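Local coordinates for pyridoxine 4-oxidase (PDB 4HA6), which uses FAD to oxidise pyridoxine at its 4-position alcohol, probably passing the electrons to oxygen, as a GMC-family oxidoreductase, at residues M90-A102 against W112-E125. Numbering follows the deposited sequence.
Sequences MGYMRGHPSDFQA and WGWDELLPVFQAIE. With FAD (flavin-adenine dinucleotide), chain B.
R94 reaches across to E125, just past the C-terminal end of helix 114-124, in a side-on, two-nitrogen salt bridge, joining the FAD-contacting loop of this GMC oxidoreductase to that helix. R94 NE meets E125 OE2 at 2.9 Å and R94 NH2 meets E125 OE1 at 2.6 Å. Both oxygens use syn lone pairs, and the guanidinium and carboxylate planes lie only 14° apart. E125 OE2 also accepts from Y92 OH, at the edge of the tyrosine ring, at a modelled distance of 2.4 Å that is doubtfully short. The R94 chain, extended from CG to NE, runs over one face of the F121 ring, with CG 3.7 Å from its centroid and 7° off the normal. W114 lies between P97 CG, over the centre of one face, and L118 CD1 on the opposite face; F100 CD2 meets its edge, CE3, at 3.8 Å. With CG anti to the carbonyl carbon (chi1 -63°), the F100 ring is turned toward helix 114-124, where L117 CD1 lies over its face. Farther out, N173 binds R94 N and Y92 O, G136 N donates to E125 OE1, and an H96-D99 capping box starts helix 97-107. Immediately before Y92, G91 N donates to FAD O4 at 2.7 Å, and G91 O accepts from FAD N3.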
ATOM      1  N   MET A  90      -9.905  -0.291   0.135  1.00 28.33           N
ATOM      2  CA  MET A  90     -10.262  -0.971  -1.120  1.00 13.79           C
ATOM      3  C   MET A  90     -10.185  -0.158  -2.431  1.00 13.79           C
ATOM      4  O   MET A  90     -10.779  -0.545  -3.441  1.00 14.17           O
ATOM      5  CB  MET A  90     -11.564  -1.796  -0.989  1.00 14.95           C
ATOM      6  CG  MET A  90     -12.797  -1.082  -0.417  1.00 33.71           C
ATOM      7  SD  MET A  90     -13.668  -2.056   0.846  1.00 29.62           S
ATOM      8  CE  MET A  90     -13.108  -1.213   2.337  1.00 24.04           C
ATOM      9  N   GLY A  91      -9.425   0.936  -2.426  1.00 11.83           N
ATOM     10  CA  GLY A  91      -9.194   1.693  -3.643  1.00  8.31           C
ATOM     11  C   GLY A  91      -8.296   0.892  -4.559  1.00 12.16           C
ATOM     12  O   GLY A  91      -7.347   0.244  -4.080  1.00  9.70           O
ATOM     13  N   TYR A  92      -8.594   0.911  -5.858  1.00 10.03           N
ATOM     14  CA  TYR A  92      -7.751   0.241  -6.854  1.00  9.06           C
ATOM     15  C   TYR A  92      -7.168   1.266  -7.833  1.00 12.10           C
ATOM     16  O   TYR A  92      -7.893   1.823  -8.675  1.00  6.46           O
ATOM     17  CB  TYR A  92      -8.551  -0.813  -7.618  1.00  6.69           C
ATOM     18  CG  TYR A  92      -7.719  -1.663  -8.560  1.00  5.73           C
ATOM     19  CD1 TYR A  92      -6.977  -2.747  -8.086  1.00  5.26           C
ATOM     20  CD2 TYR A  92      -7.680  -1.381  -9.923  1.00  5.68           C
ATOM     21  CE1 TYR A  92      -6.218  -3.537  -8.953  1.00  8.51           C
ATOM     22  CE2 TYR A  92      -6.924  -2.163 -10.800  1.00  7.75           C
ATOM     23  CZ  TYR A  92      -6.196  -3.228 -10.308  1.00  9.80           C
ATOM     24  OH  TYR A  92      -5.449  -3.978 -11.188  1.00  4.52           O
ATOM     25  N   MET A  93      -5.866   1.520  -7.708  1.00  3.69           N
ATOM     26  CA  MET A  93      -5.158   2.454  -8.581  1.00  3.74           C
ATOM     27  C   MET A  93      -3.890   1.771  -9.083  1.00  7.03           C
ATOM     28  O   MET A  93      -2.994   1.500  -8.286  1.00  1.44           O
ATOM     29  CB  MET A  93      -4.743   3.714  -7.794  1.00  5.71           C
ATOM     30  CG  MET A  93      -5.868   4.698  -7.463  1.00  3.32           C
ATOM     31  SD  MET A  93      -6.978   4.183  -6.119  1.00  9.73           S
ATOM     32  CE  MET A  93      -7.550   5.809  -5.593  1.00  5.31           C
ATOM     33  N   ARG A  94      -3.795   1.498 -10.384  1.00  5.97           N
ATOM     34  CA  ARG A  94      -2.579   0.881 -10.923  1.00  7.40           C
ATOM     35  C   ARG A  94      -1.355   1.755 -10.656  1.00 10.93           C
ATOM     36  O   ARG A  94      -0.294   1.268 -10.268  1.00  6.31           O
ATOM     37  CB  ARG A  94      -2.694   0.669 -12.438  1.00  6.20           C
ATOM     38  CG  ARG A  94      -3.728  -0.336 -12.891  1.00  8.05           C
ATOM     39  CD  ARG A  94      -3.789  -0.314 -14.423  1.00  8.37           C
ATOM     40  NE  ARG A  94      -4.619  -1.398 -14.941  1.00  6.73           N
ATOM     41  CZ  ARG A  94      -4.861  -1.606 -16.232  1.00 10.16           C
ATOM     42  NH1 ARG A  94      -4.338  -0.798 -17.152  1.00  7.08           N
ATOM     43  NH2 ARG A  94      -5.631  -2.616 -16.603  1.00 11.17           N
ATOM     44  N   GLY A  95      -1.517   3.059 -10.849  1.00  9.34           N
ATOM     45  CA  GLY A  95      -0.385   3.962 -10.842  1.00  9.43           C
ATOM     46  C   GLY A  95      -0.305   4.579 -12.227  1.00  8.69           C
ATOM     47  O   GLY A  95      -1.118   4.246 -13.095  1.00  5.04           O
ATOM     48  N   HIS A  96       0.658   5.477 -12.432  1.00  9.70           N
ATOM     49  CA  HIS A  96       0.848   6.154 -13.713  1.00  3.66           C
ATOM     50  C   HIS A  96       2.051   5.546 -14.421  1.00  9.36           C
ATOM     51  O   HIS A  96       3.028   5.190 -13.761  1.00 12.38           O
ATOM     52  CB  HIS A  96       1.094   7.641 -13.457  1.00  5.97           C
ATOM     53  CG  HIS A  96       1.267   8.452 -14.703  1.00 12.18           C
ATOM     54  ND1 HIS A  96       2.499   8.670 -15.283  1.00  8.39           N
ATOM     55  CD2 HIS A  96       0.364   9.097 -15.481  1.00  8.72           C
ATOM     56  CE1 HIS A  96       2.349   9.424 -16.358  1.00  9.34           C
ATOM     57  NE2 HIS A  96       1.062   9.688 -16.505  1.00  6.91           N
ATOM     58  N   PRO A  97       1.992   5.415 -15.758  1.00 13.70           N
ATOM     59  CA  PRO A  97       3.078   4.789 -16.531  1.00  8.29           C
ATOM     60  C   PRO A  97       4.480   5.286 -16.166  1.00 11.78           C
ATOM     61  O   PRO A  97       5.421   4.482 -16.113  1.00  9.70           O
ATOM     62  CB  PRO A  97       2.757   5.202 -17.969  1.00  4.80           C
ATOM     63  CG  PRO A  97       1.237   5.227 -17.994  1.00 11.00           C
ATOM     64  CD  PRO A  97       0.842   5.782 -16.614  1.00  7.65           C
ATOM     65  N   SER A  98       4.618   6.588 -15.923  1.00  8.43           N
ATOM     66  CA  SER A  98       5.909   7.154 -15.543  1.00  9.69           C
ATOM     67  C   SER A  98       6.418   6.601 -14.202  1.00 13.37           C
ATOM     68  O   SER A  98       7.638   6.532 -13.987  1.00  9.10           O
ATOM     69  CB  SER A  98       5.837   8.676 -15.500  1.00  8.07           C
ATOM     70  OG  SER A  98       5.578   9.214 -16.789  1.00 12.07           O
ATOM     71  N   ASP A  99       5.498   6.214 -13.310  1.00  7.07           N
ATOM     72  CA  ASP A  99       5.885   5.606 -12.026  1.00  5.33           C
ATOM     73  C   ASP A  99       6.721   4.368 -12.299  1.00  7.17           C
ATOM     74  O   ASP A  99       7.701   4.088 -11.611  1.00  6.53           O
ATOM     75  CB  ASP A  99       4.667   5.147 -11.210  1.00  4.09           C
ATOM     76  CG  ASP A  99       3.733   6.274 -10.820  1.00  7.08           C
ATOM     77  OD1 ASP A  99       4.126   7.457 -10.914  1.00 10.92           O
ATOM     78  OD2 ASP A  99       2.594   5.964 -10.376  1.00  7.17           O
ATOM     79  N   PHE A 100       6.300   3.609 -13.303  1.00 10.74           N
ATOM     80  CA  PHE A 100       6.923   2.330 -13.605  1.00  8.65           C
ATOM     81  C   PHE A 100       8.162   2.494 -14.480  1.00 10.77           C
ATOM     82  O   PHE A 100       9.052   1.642 -14.458  1.00  5.67           O
ATOM     83  CB  PHE A 100       5.899   1.373 -14.218  1.00  7.87           C
ATOM     84  CG  PHE A 100       4.771   1.048 -13.291  1.00  6.62           C
ATOM     85  CD1 PHE A 100       4.954   0.147 -12.247  1.00  5.15           C
ATOM     86  CD2 PHE A 100       3.530   1.661 -13.442  1.00  8.11           C
ATOM     87  CE1 PHE A 100       3.912  -0.152 -11.375  1.00  5.31           C
ATOM     88  CE2 PHE A 100       2.478   1.363 -12.574  1.00  6.54           C
ATOM     89  CZ  PHE A 100       2.668   0.469 -11.540  1.00  7.04           C
ATOM     90  N   GLN A 101       8.238   3.600 -15.223  1.00  7.17           N
ATOM     91  CA  GLN A 101       9.459   3.922 -15.944  1.00  6.98           C
ATOM     92  C   GLN A 101      10.627   3.998 -14.971  1.00  9.56           C
ATOM     93  O   GLN A 101      11.736   3.558 -15.283  1.00 10.33           O
ATOM     94  CB  GLN A 101       9.328   5.247 -16.710  1.00 13.44           C
ATOM     95  CG  GLN A 101      10.598   5.619 -17.492  1.00 13.69           C
ATOM     96  CD  GLN A 101      10.992   4.555 -18.516  1.00 20.56           C
ATOM     97  OE1 GLN A 101      10.178   4.149 -19.350  1.00 27.07           O
ATOM     98  NE2 GLN A 101      12.241   4.091 -18.450  1.00 20.46           N
ATOM     99  N   ALA A 102      10.374   4.556 -13.789  1.00  9.71           N
ATOM    100  CA  ALA A 102      11.391   4.633 -12.749  1.00  7.83           C
ATOM    101  C   ALA A 102      11.801   3.244 -12.249  1.00  7.82           C
ATOM    102  O   ALA A 102      12.956   3.042 -11.863  1.00 13.01           O
ATOM    103  CB  ALA A 102      10.921   5.514 -11.595  1.00  7.17           C
ATOM    104  N   TRP A 112       9.183  -4.409 -15.940  1.00  7.16           N
ATOM    105  CA  TRP A 112       8.617  -3.602 -14.882  1.00  7.01           C
ATOM    106  C   TRP A 112       8.059  -2.298 -15.426  1.00  9.14           C
ATOM    107  O   TRP A 112       7.707  -1.403 -14.658  1.00  9.97           O
ATOM    108  CB  TRP A 112       9.687  -3.342 -13.813  1.00  8.70           C
ATOM    109  CG  TRP A 112      10.083  -4.618 -13.086  1.00  8.65           C
ATOM    110  CD1 TRP A 112      11.315  -5.232 -13.081  1.00  6.46           C
ATOM    111  CD2 TRP A 112       9.227  -5.445 -12.291  1.00  3.76           C
ATOM    112  NE1 TRP A 112      11.271  -6.380 -12.308  1.00  5.54           N
ATOM    113  CE2 TRP A 112       9.997  -6.530 -11.818  1.00  6.78           C
ATOM    114  CE3 TRP A 112       7.884  -5.367 -11.921  1.00 10.09           C
ATOM    115  CZ2 TRP A 112       9.466  -7.519 -11.008  1.00 10.07           C
ATOM    116  CZ3 TRP A 112       7.360  -6.352 -11.121  1.00 14.56           C
ATOM    117  CH2 TRP A 112       8.147  -7.413 -10.671  1.00  4.15           C
ATOM    118  N   GLY A 113       7.994  -2.183 -16.752  1.00  8.48           N
ATOM    119  CA  GLY A 113       7.439  -1.000 -17.391  1.00  8.03           C
ATOM    120  C   GLY A 113       5.956  -1.159 -17.655  1.00  8.59           C
ATOM    121  O   GLY A 113       5.455  -2.288 -17.713  1.00  7.58           O
ATOM    122  N   TRP A 114       5.255  -0.034 -17.797  1.00  4.66           N
ATOM    123  CA  TRP A 114       3.809  -0.033 -18.011  1.00  9.71           C
ATOM    124  C   TRP A 114       3.366  -0.977 -19.148  1.00  8.56           C
ATOM    125  O   TRP A 114       2.397  -1.733 -18.999  1.00  7.57           O
ATOM    126  CB  TRP A 114       3.342   1.391 -18.317  1.00  9.68           C
ATOM    127  CG  TRP A 114       1.864   1.519 -18.536  1.00 13.12           C
ATOM    128  CD1 TRP A 114       1.205   1.528 -19.739  1.00 14.06           C
ATOM    129  CD2 TRP A 114       0.861   1.683 -17.527  1.00  6.64           C
ATOM    130  NE1 TRP A 114      -0.150   1.670 -19.533  1.00 14.27           N
ATOM    131  CE2 TRP A 114      -0.390   1.766 -18.186  1.00 14.22           C
ATOM    132  CE3 TRP A 114       0.896   1.756 -16.128  1.00  9.98           C
ATOM    133  CZ2 TRP A 114      -1.597   1.936 -17.493  1.00 10.82           C
ATOM    134  CZ3 TRP A 114      -0.299   1.913 -15.439  1.00  8.37           C
ATOM    135  CH2 TRP A 114      -1.531   2.009 -16.123  1.00  8.63           C
ATOM    136  N   ASP A 115       4.075  -0.927 -20.276  1.00 10.99           N
ATOM    137  CA  ASP A 115       3.713  -1.729 -21.448  1.00 15.80           C
ATOM    138  C   ASP A 115       3.717  -3.220 -21.138  1.00 16.51           C
ATOM    139  O   ASP A 115       2.811  -3.941 -21.548  1.00 10.48           O
ATOM    140  CB  ASP A 115       4.670  -1.463 -22.612  1.00 14.26           C
ATOM    141  CG  ASP A 115       4.447  -0.109 -23.256  1.00 23.99           C
ATOM    142  OD1 ASP A 115       3.332   0.448 -23.131  1.00 20.78           O
ATOM    143  OD2 ASP A 115       5.396   0.393 -23.895  1.00 34.44           O
ATOM    144  N   GLU A 116       4.736  -3.683 -20.414  1.00 11.96           N
ATOM    145  CA  GLU A 116       4.833  -5.106 -20.079  1.00 12.98           C
ATOM    146  C   GLU A 116       3.921  -5.443 -18.909  1.00 12.74           C
ATOM    147  O   GLU A 116       3.427  -6.563 -18.801  1.00 13.98           O
ATOM    148  CB  GLU A 116       6.276  -5.504 -19.773  1.00 12.05           C
ATOM    149  CG  GLU A 116       7.259  -5.242 -20.925  1.00 21.07           C
ATOM    150  CD  GLU A 116       7.365  -6.387 -21.923  1.00 32.66           C
ATOM    151  OE1 GLU A 116       6.388  -7.156 -22.072  1.00 44.04           O
ATOM    152  OE2 GLU A 116       8.437  -6.509 -22.562  1.00 33.63           O
ATOM    153  N   LEU A 117       3.692  -4.473 -18.031  1.00 10.63           N
ATOM    154  CA  LEU A 117       2.788  -4.690 -16.895  1.00 11.43           C
ATOM    155  C   LEU A 117       1.332  -4.742 -17.353  1.00  7.21           C
ATOM    156  O   LEU A 117       0.497  -5.371 -16.711  1.00  9.73           O
ATOM    157  CB  LEU A 117       2.970  -3.595 -15.842  1.00  7.80           C
ATOM    158  CG  LEU A 117       4.233  -3.791 -14.998  1.00 13.11           C
ATOM    159  CD1 LEU A 117       4.403  -2.665 -14.007  1.00  9.30           C
ATOM    160  CD2 LEU A 117       4.202  -5.126 -14.278  1.00 10.40           C
ATOM    161  N   LEU A 118       1.037  -4.093 -18.477  1.00 11.64           N
ATOM    162  CA  LEU A 118      -0.339  -4.016 -18.990  1.00 12.23           C
ATOM    163  C   LEU A 118      -1.049  -5.391 -19.048  1.00 14.39           C
ATOM    164  O   LEU A 118      -2.130  -5.548 -18.466  1.00  9.65           O
ATOM    165  CB  LEU A 118      -0.370  -3.264 -20.329  1.00 18.09           C
ATOM    166  CG  LEU A 118      -1.423  -2.187 -20.588  1.00 21.27           C
ATOM    167  CD1 LEU A 118      -1.860  -1.464 -19.330  1.00 19.78           C
ATOM    168  CD2 LEU A 118      -0.856  -1.188 -21.583  1.00 22.87           C
ATOM    169  N   PRO A 119      -0.428  -6.403 -19.693  1.00  9.22           N
ATOM    170  CA  PRO A 119      -1.079  -7.724 -19.670  1.00 10.25           C
ATOM    171  C   PRO A 119      -1.150  -8.329 -18.267  1.00 11.55           C
ATOM    172  O   PRO A 119      -1.981  -9.203 -18.029  1.00  9.70           O
ATOM    173  CB  PRO A 119      -0.153  -8.595 -20.529  1.00 16.29           C
ATOM    174  CG  PRO A 119       0.674  -7.654 -21.320  1.00 15.13           C
ATOM    175  CD  PRO A 119       0.821  -6.422 -20.481  1.00 16.60           C
ATOM    176  N   VAL A 120      -0.271  -7.897 -17.362  1.00 10.20           N
ATOM    177  CA  VAL A 120      -0.292  -8.408 -15.986  1.00  6.84           C
ATOM    178  C   VAL A 120      -1.483  -7.842 -15.211  1.00  8.20           C
ATOM    179  O   VAL A 120      -2.245  -8.600 -14.598  1.00 10.57           O
ATOM    180  CB  VAL A 120       1.048  -8.140 -15.242  1.00 15.04           C
ATOM    181  CG1 VAL A 120       0.922  -8.420 -13.740  1.00  6.13           C
ATOM    182  CG2 VAL A 120       2.182  -8.972 -15.852  1.00  9.62           C
ATOM    183  N   PHE A 121      -1.648  -6.518 -15.244  1.00  5.75           N
ATOM    184  CA  PHE A 121      -2.825  -5.885 -14.645  1.00  9.41           C
ATOM    185  C   PHE A 121      -4.103  -6.515 -15.221  1.00  8.46           C
ATOM    186  O   PHE A 121      -4.994  -6.929 -14.486  1.00 13.19           O
ATOM    187  CB  PHE A 121      -2.813  -4.377 -14.913  1.00  4.51           C
ATOM    188  CG  PHE A 121      -1.896  -3.602 -14.009  1.00  8.17           C
ATOM    189  CD1 PHE A 121      -0.937  -2.749 -14.544  1.00 13.25           C
ATOM    190  CD2 PHE A 121      -1.999  -3.711 -12.628  1.00 10.60           C
ATOM    191  CE1 PHE A 121      -0.088  -2.030 -13.725  1.00 11.41           C
ATOM    192  CE2 PHE A 121      -1.145  -2.990 -11.792  1.00  8.10           C
ATOM    193  CZ  PHE A 121      -0.189  -2.147 -12.352  1.00  8.54           C
ATOM    194  N   GLN A 122      -4.168  -6.606 -16.544  1.00  9.67           N
ATOM    195  CA  GLN A 122      -5.314  -7.215 -17.215  1.00  8.60           C
ATOM    196  C   GLN A 122      -5.621  -8.641 -16.749  1.00  9.34           C
ATOM    197  O   GLN A 122      -6.787  -9.004 -16.616  1.00  8.89           O
ATOM    198  CB  GLN A 122      -5.124  -7.168 -18.740  1.00  9.12           C
ATOM    199  CG  GLN A 122      -5.067  -5.745 -19.310  1.00 10.84           C
ATOM    200  CD  GLN A 122      -4.555  -5.714 -20.734  1.00 12.05           C
ATOM    201  OE1 GLN A 122      -4.256  -6.754 -21.308  1.00 15.06           O
ATOM    202  NE2 GLN A 122      -4.443  -4.520 -21.307  1.00 14.96           N
ATOM    203  N   ALA A 123      -4.589  -9.457 -16.519  1.00 11.52           N
ATOM    204  CA  ALA A 123      -4.810 -10.815 -16.004  1.00 12.69           C
ATOM    205  C   ALA A 123      -5.410 -10.791 -14.594  1.00 15.47           C
ATOM    206  O   ALA A 123      -6.133 -11.715 -14.187  1.00 10.34           O
ATOM    207  CB  ALA A 123      -3.515 -11.616 -16.008  1.00 13.07           C
ATOM    208  N   ILE A 124      -5.106  -9.735 -13.843  1.00 11.57           N
ATOM    209  CA  ILE A 124      -5.583  -9.625 -12.473  1.00  7.38           C
ATOM    210  C   ILE A 124      -7.037  -9.146 -12.416  1.00 12.38           C
ATOM    211  O   ILE A 124      -7.835  -9.616 -11.592  1.00  9.43           O
ATOM    212  CB  ILE A 124      -4.677  -8.679 -11.675  1.00  7.91           C
ATOM    213  CG1 ILE A 124      -3.404  -9.415 -11.246  1.00  8.03           C
ATOM    214  CG2 ILE A 124      -5.415  -8.114 -10.464  1.00  7.20           C
ATOM    215  CD1 ILE A 124      -2.243  -8.502 -10.900  1.00  9.15           C
ATOM    216  N   GLU A 125      -7.376  -8.229 -13.320  1.00 10.73           N
ATOM    217  CA  GLU A 125      -8.629  -7.478 -13.238  1.00 13.38           C
ATOM    218  C   GLU A 125      -9.861  -8.158 -13.839  1.00 14.65           C
ATOM    219  O   GLU A 125      -9.788  -8.760 -14.917  1.00 13.75           O
ATOM    220  CB  GLU A 125      -8.424  -6.131 -13.922  1.00  7.81           C
ATOM    221  CG  GLU A 125      -7.446  -5.274 -13.167  1.00 11.73           C
ATOM    222  CD  GLU A 125      -6.842  -4.198 -14.012  1.00 10.17           C
ATOM    223  OE1 GLU A 125      -7.204  -4.089 -15.208  1.00 15.38           O
ATOM    224  OE2 GLU A 125      -5.997  -3.461 -13.475  1.00  8.10           O
TER
HETATM  225  PA  FAD B 601       0.493  -7.489   3.472  1.00  5.73           P
HETATM  226  O1A FAD B 601      -0.773  -7.562   2.629  1.00 11.80           O
HETATM  227  O2A FAD B 601       0.522  -6.552   4.647  1.00 14.87           O
HETATM  228  O5B FAD B 601       0.810  -8.995   3.972  1.00 10.88           O
HETATM  229  C5B FAD B 601       1.769  -9.330   4.970  1.00  9.36           C
HETATM  230  C4B FAD B 601       1.277 -10.639   5.572  1.00  7.48           C
HETATM  231  O4B FAD B 601       2.354 -11.422   6.099  1.00  9.63           O
HETATM  232  C3B FAD B 601       0.320 -10.377   6.728  1.00 14.77           C
HETATM  233  O3B FAD B 601      -0.799 -11.260   6.540  1.00  7.86           O
HETATM  234  C2B FAD B 601       1.114 -10.740   7.980  1.00  9.88           C
HETATM  235  O2B FAD B 601       0.257 -11.234   9.025  1.00 13.44           O
HETATM  236  C1B FAD B 601       2.079 -11.802   7.461  1.00  9.52           C
HETATM  237  N9A FAD B 601       3.388 -11.878   8.174  1.00  6.29           N
HETATM  238  C8A FAD B 601       4.165 -10.841   8.555  1.00  7.45           C
HETATM  239  N7A FAD B 601       5.298 -11.293   9.159  1.00  6.62           N
HETATM  240  C5A FAD B 601       5.263 -12.646   9.168  1.00  8.04           C
HETATM  241  C6A FAD B 601       6.147 -13.742   9.647  1.00  9.04           C
HETATM  242  N6A FAD B 601       7.344 -13.471  10.256  1.00  5.51           N
HETATM  243  N1A FAD B 601       5.724 -15.024   9.453  1.00 12.05           N
HETATM  244  C2A FAD B 601       4.553 -15.305   8.843  1.00 11.02           C
HETATM  245  N3A FAD B 601       3.714 -14.350   8.384  1.00 10.89           N
HETATM  246  C4A FAD B 601       4.003 -13.024   8.512  1.00  7.67           C
HETATM  247  N1  FAD B 601      -3.841   0.027  -0.911  1.00  3.53           N
HETATM  248  C2  FAD B 601      -4.573   0.368  -1.988  1.00  5.81           C
HETATM  249  O2  FAD B 601      -4.076   0.200  -3.124  1.00  5.95           O
HETATM  250  N3  FAD B 601      -5.803   0.908  -1.887  1.00  6.79           N
HETATM  251  C4  FAD B 601      -6.396   1.125  -0.701  1.00 17.18           C
HETATM  252  O4  FAD B 601      -7.541   1.643  -0.622  1.00 23.04           O
HETATM  253  C4X FAD B 601      -5.653   0.774   0.531  1.00 13.55           C
HETATM  254  N5  FAD B 601      -6.165   0.974   1.763  1.00 19.64           N
HETATM  255  C5X FAD B 601      -5.469   0.625   2.874  1.00 22.62           C
HETATM  256  C6  FAD B 601      -6.013   0.827   4.141  1.00 21.04           C
HETATM  257  C7  FAD B 601      -5.302   0.461   5.280  1.00 21.08           C
HETATM  258  C7M FAD B 601      -5.907   0.684   6.644  1.00 14.12           C
HETATM  259  C8  FAD B 601      -3.951  -0.151   5.147  1.00 18.15           C
HETATM  260  C8M FAD B 601      -3.183  -0.539   6.382  1.00 13.74           C
HETATM  261  C9  FAD B 601      -3.398  -0.360   3.884  1.00  9.98           C
HETATM  262  C9A FAD B 601      -4.115   0.016   2.748  1.00 12.21           C
HETATM  263  N10 FAD B 601      -3.566  -0.185   1.470  1.00 10.91           N
HETATM  264  C10 FAD B 601      -4.312   0.187   0.343  1.00  8.81           C
HETATM  265  C1' FAD B 601      -2.227  -0.771   1.324  1.00 10.97           C
HETATM  266  C2' FAD B 601      -2.260  -2.217   0.858  1.00 10.50           C
HETATM  267  O2' FAD B 601      -3.240  -2.955   1.606  1.00 13.30           O
HETATM  268  C3' FAD B 601      -0.861  -2.792   1.092  1.00  9.79           C
HETATM  269  O3' FAD B 601       0.097  -1.916   0.475  1.00  5.53           O
HETATM  270  C4' FAD B 601      -0.731  -4.193   0.522  1.00 10.95           C
HETATM  271  O4' FAD B 601      -1.749  -5.014   1.122  1.00 14.26           O
HETATM  272  C5' FAD B 601       0.663  -4.775   0.778  1.00  6.90           C
HETATM  273  O5' FAD B 601       0.589  -6.190   0.626  1.00 11.88           O
HETATM  274  P   FAD B 601       1.865  -7.092   0.977  1.00 12.17           P
HETATM  275  O1P FAD B 601       1.703  -8.488   0.389  1.00  8.76           O
HETATM  276  O2P FAD B 601       3.130  -6.310   0.689  1.00  5.02           O
HETATM  277  O3P FAD B 601       1.784  -7.170   2.577  1.00  7.05           O
HETATM  278  O   HOH W   1       6.486   2.533 -18.055  1.00  9.65           O